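Local coordinates for protein ubiquitin-conjugating enzyme (Plasmodium vivax, PDB 2FO3) that probably carries activated ubiquitin as a thioester and passes it to substrate proteins, as an E2 ubiquitin-conjugating enzyme, at residues Y9-E14 with R36-K41; H16-N21 with C26-H31. One frame throughout, in Å; residues are numbered along the deposited sequence.

Both contacts press helix 10-20, the N-terminal helix of the ubiquitin-conjugating (UBC) fold, against the antiparallel sheet: contact 1 by its first turn on strand 37-43, contact 2 by its last turn on strand 26-30. Their centres are about 7 Å apart. The two strands are direct neighbours, joined by probable backbone hydrogen bonds from Asp29 N to Ile39 O (2.8 Å) and from Lys41 N to Thr27 O (2.9 Å). Side chains meet too, with Leu28 CD1 3.6 Å from Trp38 CE3, so the two contacts form one continuous patch of packing between helix and sheet. In E2 enzymes generally this helix contributes to the surface that meets E1 and E3 partners.

Contact 1. Residues Y9-E14 with R36-K41; sequences YRIQKE and RIWIVK
Glu14 OE2 is gripped by two nitrogens of Arg10, one helical turn earlier, in a salt bridge, while CB of the same glutamate meets the edge of the Trp38 indole. Here the N-terminal helix of the UBC fold packs on the antiparallel sheet. Arg10 comes side-on: NE gives OE2 the main bond at 2.8 Å, nearly straight at 163° and on the anti lone pair. NH2 adds a longer, more bent bond to Glu14 OE2 at 3.2 Å, from above the carboxylate plane. The other oxygen, OE1, accepts from Ile105 N at the start of helix 105-116, and Arg10 NH2 also reaches Pro101 O. A bend at chi2 (-64°) turns the carboxylate away from the sheet and leaves CB beside the indole edge, 3.7 Å from Trp38 CH2. That same CH2 lies 3.5 Å from Glu14 C, close to the ring plane, and Trp38 CZ2 is 3.8 Å from Ile11 O. Trp38 also meets Phe61 edge-to-face. Ile11 CG2 slides past the NE1-CZ2 side of the indole, off its plane, 4.2 Å from Trp38 CZ2. The other branch of Ile11 ends in CD1, over one face of the Arg36 guanidinium, toward the rim and 3.6 Å from Arg36 NH1. The two side chains cross at about a right angle, and NH1 makes a weak hydrogen bond to Phe61 O. The interface itself is van der Waals packing without a hydrogen bond; the buried Glu14 carboxylate has its charge answered within the helix and its second oxygen tied to helix 105-116, which probably keeps it ionised.

Contact 2. Residues H16-N21 with C26-H31; sequences HNFLNN and CTLDVH
Leu19 and Leu28 bring the backbones closest, 7.4 Å between their CA atoms, where the last turn of helix 10-20 lies beside strand 26-30 at the edge of the sheet. This is the opening helix-to-strand unit of the UBC fold: the chain leaves the N-terminal helix after Asn20, makes a short connection and returns as the first strand of the antiparallel sheet. Leu28, whose CB points at the helix, is shared by two helix residues. With CG swung anti to the backbone N (chi1 -158°), the Phe18 ring leaves the helix toward the sheet and turns its CD2-CE2 side to the leucine, CE2 coming 3.8 Å from Leu28 CB; CD2 is just as near that CB. The leucine crosses the ring at a slant, from CB above the CD2-CE2 rim to CD1 over the same face. Val40 of the neighbouring strand, Pro23 of the connection and Ser106 of helix 105-116 also touch Phe18, which buries the ring between helix and sheet. Trp38 is a further neighbour of Leu28. Leu19 reaches the strand from the more exposed flank and crosses Leu28 at about a right angle. No hydrogen bond links the two segments, and the grip is wholly one of aliphatic and aromatic carbon. The helix end is tied in a different direction, through Asn21 O to Ser106 OG. Leu28 CD2 occupies the notch between the two helix side chains, 3.9 Å from Leu19 CD2 and 3.9 Å from Phe18 CD2.

Contact 1. Residues Y9-E14 with R36-K41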
ATOM      1  N   TYR A   9     -11.847   6.075  12.959  1.00 35.38           N
ATOM      2  CA  TYR A   9     -11.520   5.217  14.165  1.00 30.68           C
ATOM      3  C   TYR A   9     -10.650   4.003  13.791  1.00 33.79           C
ATOM      4  O   TYR A   9      -9.606   3.718  14.420  1.00 31.30           O
ATOM      5  CB  TYR A   9     -12.810   4.753  14.855  1.00 37.65           C
ATOM      6  N   ARG A  10     -11.098   3.266  12.775  1.00 31.80           N
ATOM      7  CA  ARG A  10     -10.310   2.168  12.249  1.00 32.59           C
ATOM      8  C   ARG A  10      -8.992   2.699  11.592  1.00 27.96           C
ATOM      9  O   ARG A  10      -7.949   2.052  11.687  1.00 30.24           O
ATOM     10  CB  ARG A  10     -11.146   1.330  11.274  1.00 32.89           C
ATOM     11  CG  ARG A  10     -10.359   0.272  10.547  1.00 29.36           C
ATOM     12  CD  ARG A  10      -9.842  -0.842  11.459  1.00 27.07           C
ATOM     13  NE  ARG A  10      -9.206  -1.823  10.598  1.00 28.98           N
ATOM     14  CZ  ARG A  10      -9.856  -2.775   9.936  1.00 26.77           C
ATOM     15  NH1 ARG A  10     -11.163  -2.951  10.100  1.00 25.07           N
ATOM     16  NH2 ARG A  10      -9.187  -3.583   9.153  1.00 27.30           N
ATOM     17  N   ILE A  11      -9.052   3.882  10.974  1.00 26.51           N
ATOM     18  CA  ILE A  11      -7.860   4.497  10.358  1.00 27.97           C
ATOM     19  C   ILE A  11      -6.762   4.734  11.430  1.00 27.84           C
ATOM     20  O   ILE A  11      -5.584   4.394  11.221  1.00 26.53           O
ATOM     21  CB  ILE A  11      -8.203   5.800   9.502  1.00 29.56           C
ATOM     22  CG1 ILE A  11      -9.028   5.422   8.243  1.00 29.55           C
ATOM     23  CG2 ILE A  11      -6.923   6.560   9.123  1.00 28.00           C
ATOM     24  CD1 ILE A  11      -9.576   6.665   7.439  1.00 32.16           C
ATOM     25  N   GLN A  12      -7.166   5.272  12.580  1.00 27.73           N
ATOM     26  CA  GLN A  12      -6.211   5.489  13.706  1.00 27.80           C
ATOM     27  C   GLN A  12      -5.577   4.164  14.194  1.00 23.03           C
ATOM     28  O   GLN A  12      -4.365   4.092  14.459  1.00 23.68           O
ATOM     29  CB  GLN A  12      -6.898   6.227  14.865  1.00 27.36           C
ATOM     30  CG  GLN A  12      -5.933   6.604  15.982  1.00 27.03           C
ATOM     31  CD  GLN A  12      -4.948   7.712  15.619  1.00 28.77           C
ATOM     32  OE1 GLN A  12      -5.048   8.348  14.547  1.00 27.78           O
ATOM     33  NE2 GLN A  12      -3.987   7.968  16.532  1.00 26.85           N
ATOM     34  N   LYS A  13      -6.395   3.110  14.288  1.00 21.54           N
ATOM     35  CA  LYS A  13      -5.908   1.777  14.673  1.00 24.48           C
ATOM     36  C   LYS A  13      -4.875   1.264  13.660  1.00 25.36           C
ATOM     37  O   LYS A  13      -3.800   0.766  14.019  1.00 23.65           O
ATOM     38  CB  LYS A  13      -7.101   0.807  14.754  1.00 27.62           C
ATOM     39  CG  LYS A  13      -8.061   1.131  15.906  1.00 35.67           C
ATOM     40  CD  LYS A  13      -9.331   0.246  15.871  1.00 38.34           C
ATOM     41  CE  LYS A  13     -10.171   0.461  17.114  1.00 40.54           C
ATOM     42  NZ  LYS A  13     -10.717   1.840  17.124  1.00 46.81           N
ATOM     43  N   GLU A  14      -5.206   1.390  12.371  1.00 23.59           N
ATOM     44  CA  GLU A  14      -4.259   1.012  11.304  1.00 22.12           C
ATOM     45  C   GLU A  14      -2.953   1.848  11.344  1.00 18.69           C
ATOM     46  O   GLU A  14      -1.840   1.313  11.088  1.00 20.84           O
ATOM     47  CB  GLU A  14      -4.946   1.136   9.924  1.00 23.43           C
ATOM     48  CG  GLU A  14      -6.090   0.134   9.713  1.00 26.55           C
ATOM     49  CD  GLU A  14      -5.641  -1.316   9.710  1.00 26.38           C
ATOM     50  OE1 GLU A  14      -4.484  -1.605   9.352  1.00 28.48           O
ATOM     51  OE2 GLU A  14      -6.463  -2.177  10.066  1.00 25.05           O
ATOM     52  N   ARG A  36      -7.635  10.795   5.395  1.00 28.50           N
ATOM     53  CA  ARG A  36      -8.008   9.605   4.614  1.00 28.90           C
ATOM     54  C   ARG A  36      -7.011   9.247   3.506  1.00 26.19           C
ATOM     55  O   ARG A  36      -7.253   8.324   2.719  1.00 27.06           O
ATOM     56  CB  ARG A  36      -9.449   9.757   4.080  1.00 28.45           C
ATOM     57  CG  ARG A  36     -10.438   9.889   5.203  1.00 32.22           C
ATOM     58  CD  ARG A  36     -11.852   9.639   4.778  1.00 37.84           C
ATOM     59  NE  ARG A  36     -12.648   9.270   5.950  1.00 43.49           N
ATOM     60  CZ  ARG A  36     -12.964   8.012   6.300  1.00 47.62           C
ATOM     61  NH1 ARG A  36     -12.585   6.974   5.557  1.00 45.43           N
ATOM     62  NH2 ARG A  36     -13.691   7.789   7.397  1.00 52.83           N
ATOM     63  N   ILE A  37      -5.875   9.949   3.453  1.00 25.59           N
ATOM     64  CA  ILE A  37      -4.834   9.640   2.458  1.00 26.33           C
ATOM     65  C   ILE A  37      -3.453   9.404   3.119  1.00 26.39           C
ATOM     66  O   ILE A  37      -2.973  10.252   3.900  1.00 24.48           O
ATOM     67  CB  ILE A  37      -4.697  10.754   1.354  1.00 27.93           C
ATOM     68  CG1 ILE A  37      -5.951  10.832   0.490  1.00 29.94           C
ATOM     69  CG2 ILE A  37      -3.476  10.515   0.495  1.00 31.24           C
ATOM     70  CD1 ILE A  37      -5.898  11.901  -0.606  1.00 32.36           C
ATOM     71  N   TRP A  38      -2.835   8.271   2.788  1.00 23.01           N
ATOM     72  CA  TRP A  38      -1.467   7.935   3.197  1.00 20.87           C
ATOM     73  C   TRP A  38      -0.591   7.788   1.968  1.00 20.80           C
ATOM     74  O   TRP A  38      -1.070   7.444   0.899  1.00 23.79           O
ATOM     75  CB  TRP A  38      -1.416   6.600   3.976  1.00 23.41           C
ATOM     76  CG  TRP A  38      -2.129   6.530   5.289  1.00 23.56           C
ATOM     77  CD1 TRP A  38      -2.807   7.552   5.950  1.00 23.57           C
ATOM     78  CD2 TRP A  38      -2.172   5.389   6.169  1.00 24.69           C
ATOM     79  NE1 TRP A  38      -3.289   7.078   7.142  1.00 26.26           N
ATOM     80  CE2 TRP A  38      -2.905   5.770   7.312  1.00 24.60           C
ATOM     81  CE3 TRP A  38      -1.650   4.078   6.099  1.00 21.46           C
ATOM     82  CZ2 TRP A  38      -3.169   4.873   8.382  1.00 25.53           C
ATOM     83  CZ3 TRP A  38      -1.912   3.177   7.158  1.00 25.69           C
ATOM     84  CH2 TRP A  38      -2.666   3.594   8.290  1.00 24.23           C
ATOM     85  N   ILE A  39       0.704   7.999   2.130  1.00 20.96           N
ATOM     86  CA  ILE A  39       1.672   7.710   1.088  1.00 25.02           C
ATOM     87  C   ILE A  39       2.746   6.858   1.720  1.00 24.47           C
ATOM     88  O   ILE A  39       3.434   7.284   2.663  1.00 21.91           O
ATOM     89  CB  ILE A  39       2.374   8.966   0.481  1.00 26.44           C
ATOM     90  CG1 ILE A  39       1.382  10.082   0.131  1.00 30.36           C
ATOM     91  CG2 ILE A  39       3.262   8.575  -0.726  1.00 27.19           C
ATOM     92  CD1 ILE A  39       0.512   9.769  -1.010  1.00 33.87           C
ATOM     93  N   VAL A  40       2.876   5.653   1.202  1.00 21.73           N
ATOM     94  CA  VAL A  40       3.895   4.723   1.659  1.00 24.00           C
ATOM     95  C   VAL A  40       5.097   4.708   0.700  1.00 26.18           C
ATOM     96  O   VAL A  40       4.948   4.537  -0.530  1.00 26.67           O
ATOM     97  CB  VAL A  40       3.280   3.294   1.857  1.00 23.94           C
ATOM     98  CG1 VAL A  40       4.365   2.254   2.190  1.00 20.52           C
ATOM     99  CG2 VAL A  40       2.239   3.330   2.931  1.00 26.64           C
ATOM    100  N   LYS A  41       6.289   4.902   1.256  1.00 21.77           N
ATOM    101  CA  LYS A  41       7.538   4.804   0.496  1.00 25.54           C
ATOM    102  C   LYS A  41       8.151   3.410   0.658  1.00 25.35           C
ATOM    103  O   LYS A  41       8.400   2.963   1.774  1.00 26.85           O
ATOM    104  CB  LYS A  41       8.538   5.892   0.964  1.00 29.10           C
ATOM    105  CG  LYS A  41       9.917   5.812   0.301  1.00 30.99           C
ATOM    106  CD  LYS A  41      10.771   7.021   0.671  1.00 34.04           C
ATOM    107  CE  LYS A  41      12.247   6.784   0.291  1.00 37.62           C
ATOM    108  NZ  LYS A  41      13.097   8.046   0.310  1.00 38.50           N
TER

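Contact 2. Residues H16-N21 with C26-H31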
ATOM      1  N   HIS A  16      -1.498   3.328  14.032  1.00 25.62           N
ATOM      2  CA  HIS A  16      -0.714   2.694  15.107  1.00 24.49           C
ATOM      3  C   HIS A  16      -0.063   1.417  14.626  1.00 23.32           C
ATOM      4  O   HIS A  16       1.125   1.195  14.832  1.00 24.06           O
ATOM      5  CB  HIS A  16      -1.605   2.393  16.333  1.00 26.71           C
ATOM      6  CG  HIS A  16      -0.955   1.479  17.333  1.00 29.22           C
ATOM      7  ND1 HIS A  16       0.196   1.816  18.015  1.00 28.82           N
ATOM      8  CD2 HIS A  16      -1.298   0.239  17.765  1.00 30.34           C
ATOM      9  CE1 HIS A  16       0.532   0.825  18.829  1.00 31.27           C
ATOM     10  NE2 HIS A  16      -0.352  -0.147  18.689  1.00 29.76           N
ATOM     11  N   ASN A  17      -0.849   0.550  13.982  1.00 24.31           N
ATOM     12  CA  ASN A  17      -0.292  -0.731  13.544  1.00 23.16           C
ATOM     13  C   ASN A  17       0.845  -0.599  12.571  1.00 24.71           C
ATOM     14  O   ASN A  17       1.869  -1.297  12.701  1.00 26.68           O
ATOM     15  CB  ASN A  17      -1.384  -1.637  12.956  1.00 26.96           C
ATOM     16  CG  ASN A  17      -0.823  -2.941  12.477  1.00 29.96           C
ATOM     17  OD1 ASN A  17      -0.732  -3.195  11.272  1.00 33.47           O
ATOM     18  ND2 ASN A  17      -0.374  -3.757  13.407  1.00 26.81           N
ATOM     19  N   PHE A  18       0.675   0.297  11.592  1.00 23.89           N
ATOM     20  CA  PHE A  18       1.665   0.543  10.574  1.00 23.47           C
ATOM     21  C   PHE A  18       2.931   1.167  11.183  1.00 25.00           C
ATOM     22  O   PHE A  18       4.032   0.756  10.862  1.00 24.82           O
ATOM     23  CB  PHE A  18       1.109   1.457   9.495  1.00 23.60           C
ATOM     24  CG  PHE A  18       1.829   1.340   8.189  1.00 23.48           C
ATOM     25  CD1 PHE A  18       1.260   0.620   7.134  1.00 25.44           C
ATOM     26  CD2 PHE A  18       3.070   1.939   8.001  1.00 25.62           C
ATOM     27  CE1 PHE A  18       1.920   0.521   5.911  1.00 25.93           C
ATOM     28  CE2 PHE A  18       3.766   1.831   6.775  1.00 27.32           C
ATOM     29  CZ  PHE A  18       3.195   1.141   5.733  1.00 26.32           C
ATOM     30  N   LEU A  19       2.763   2.154  12.061  1.00 25.12           N
ATOM     31  CA  LEU A  19       3.946   2.827  12.657  1.00 27.28           C
ATOM     32  C   LEU A  19       4.690   1.891  13.560  1.00 29.28           C
ATOM     33  O   LEU A  19       5.909   1.912  13.607  1.00 28.05           O
ATOM     34  CB  LEU A  19       3.539   4.060  13.444  1.00 26.29           C
ATOM     35  CG  LEU A  19       2.968   5.184  12.580  1.00 22.76           C
ATOM     36  CD1 LEU A  19       2.457   6.324  13.475  1.00 27.31           C
ATOM     37  CD2 LEU A  19       3.996   5.688  11.516  1.00 22.97           C
ATOM     38  N   ASN A  20       3.943   1.068  14.290  1.00 31.99           N
ATOM     39  CA  ASN A  20       4.560   0.102  15.205  1.00 37.39           C
ATOM     40  C   ASN A  20       5.137  -1.126  14.483  1.00 39.19           C
ATOM     41  O   ASN A  20       6.214  -1.638  14.845  1.00 39.67           O
ATOM     42  CB  ASN A  20       3.564  -0.297  16.286  1.00 42.36           C
ATOM     43  CG  ASN A  20       4.147  -0.203  17.663  1.00 49.21           C
ATOM     44  OD1 ASN A  20       3.865  -1.041  18.522  1.00 51.41           O
ATOM     45  ND2 ASN A  20       4.982   0.832  17.894  1.00 51.05           N
ATOM     46  N   ASN A  21       4.464  -1.555  13.417  1.00 36.70           N
ATOM     47  CA  ASN A  21       4.886  -2.722  12.665  1.00 38.01           C
ATOM     48  C   ASN A  21       4.868  -2.422  11.163  1.00 36.07           C
ATOM     49  O   ASN A  21       4.002  -2.945  10.430  1.00 37.79           O
ATOM     50  CB  ASN A  21       3.983  -3.929  13.033  1.00 42.02           C
ATOM     51  CG  ASN A  21       4.268  -5.188  12.186  1.00 47.02           C
ATOM     52  OD1 ASN A  21       5.396  -5.426  11.725  1.00 47.93           O
ATOM     53  ND2 ASN A  21       3.225  -6.004  11.983  1.00 49.20           N
ATOM     54  N   CYS A  26       9.644  -0.107   4.220  1.00 28.25           N
ATOM     55  CA  CYS A  26       8.609   0.892   4.027  1.00 27.81           C
ATOM     56  C   CYS A  26       8.582   1.914   5.144  1.00 29.49           C
ATOM     57  O   CYS A  26       8.829   1.586   6.309  1.00 29.27           O
ATOM     58  CB  CYS A  26       7.222   0.235   3.925  1.00 30.18           C
ATOM     59  SG  CYS A  26       7.023  -0.797   2.494  1.00 30.42           S
ATOM     60  N   THR A  27       8.261   3.140   4.787  1.00 27.66           N
ATOM     61  CA  THR A  27       8.058   4.193   5.753  1.00 26.47           C
ATOM     62  C   THR A  27       6.785   4.930   5.354  1.00 28.58           C
ATOM     63  O   THR A  27       6.409   4.972   4.166  1.00 30.34           O
ATOM     64  CB  THR A  27       9.225   5.186   5.779  1.00 32.03           C
ATOM     65  OG1 THR A  27       9.464   5.637   4.458  1.00 31.98           O
ATOM     66  CG2 THR A  27      10.504   4.533   6.360  1.00 33.99           C
ATOM     67  N   LEU A  28       6.123   5.501   6.335  1.00 24.97           N
ATOM     68  CA  LEU A  28       4.821   6.097   6.107  1.00 24.07           C
ATOM     69  C   LEU A  28       4.849   7.592   6.111  1.00 26.34           C
ATOM     70  O   LEU A  28       5.544   8.201   6.917  1.00 26.93           O
ATOM     71  CB  LEU A  28       3.828   5.608   7.176  1.00 25.76           C
ATOM     72  CG  LEU A  28       2.372   6.113   7.159  1.00 26.44           C
ATOM     73  CD1 LEU A  28       1.600   5.661   5.883  1.00 24.65           C
ATOM     74  CD2 LEU A  28       1.672   5.600   8.398  1.00 29.23           C
ATOM     75  N   ASP A  29       4.086   8.186   5.204  1.00 24.13           N
ATOM     76  CA  ASP A  29       3.689   9.586   5.356  1.00 28.02           C
ATOM     77  C   ASP A  29       2.177   9.695   5.269  1.00 26.55           C
ATOM     78  O   ASP A  29       1.502   8.770   4.776  1.00 25.64           O
ATOM     79  CB  ASP A  29       4.361  10.480   4.315  1.00 27.90           C
ATOM     80  CG  ASP A  29       4.289  11.970   4.683  1.00 34.83           C
ATOM     81  OD1 ASP A  29       3.916  12.339   5.849  1.00 31.10           O
ATOM     82  OD2 ASP A  29       4.604  12.776   3.791  1.00 39.52           O
ATOM     83  N   VAL A  30       1.634  10.791   5.775  1.00 21.55           N
ATOM     84  CA  VAL A  30       0.204  11.044   5.685  1.00 23.50           C
ATOM     85  C   VAL A  30      -0.040  12.426   5.064  1.00 24.81           C
ATOM     86  O   VAL A  30       0.805  13.329   5.189  1.00 24.78           O
ATOM     87  CB  VAL A  30      -0.548  10.914   7.074  1.00 23.15           C
ATOM     88  CG1 VAL A  30      -0.276   9.558   7.706  1.00 22.88           C
ATOM     89  CG2 VAL A  30      -0.175  12.072   8.064  1.00 27.13           C
ATOM     90  N   HIS A  31      -1.175  12.602   4.405  1.00 25.47           N
ATOM     91  CA  HIS A  31      -1.500  13.927   3.869  1.00 28.23           C
ATOM     92  C   HIS A  31      -1.811  14.900   5.029  1.00 26.77           C
ATOM     93  O   HIS A  31      -2.638  14.582   5.885  1.00 26.05           O
ATOM     94  CB  HIS A  31      -2.680  13.881   2.886  1.00 33.13           C
ATOM     95  CG  HIS A  31      -2.846  15.148   2.111  1.00 38.95           C
ATOM     96  ND1 HIS A  31      -3.249  16.334   2.696  1.00 41.54           N
ATOM     97  CD2 HIS A  31      -2.636  15.429   0.804  1.00 42.04           C
ATOM     98  CE1 HIS A  31      -3.279  17.286   1.786  1.00 39.64           C
ATOM     99  NE2 HIS A  31      -2.917  16.765   0.627  1.00 42.85           N
TER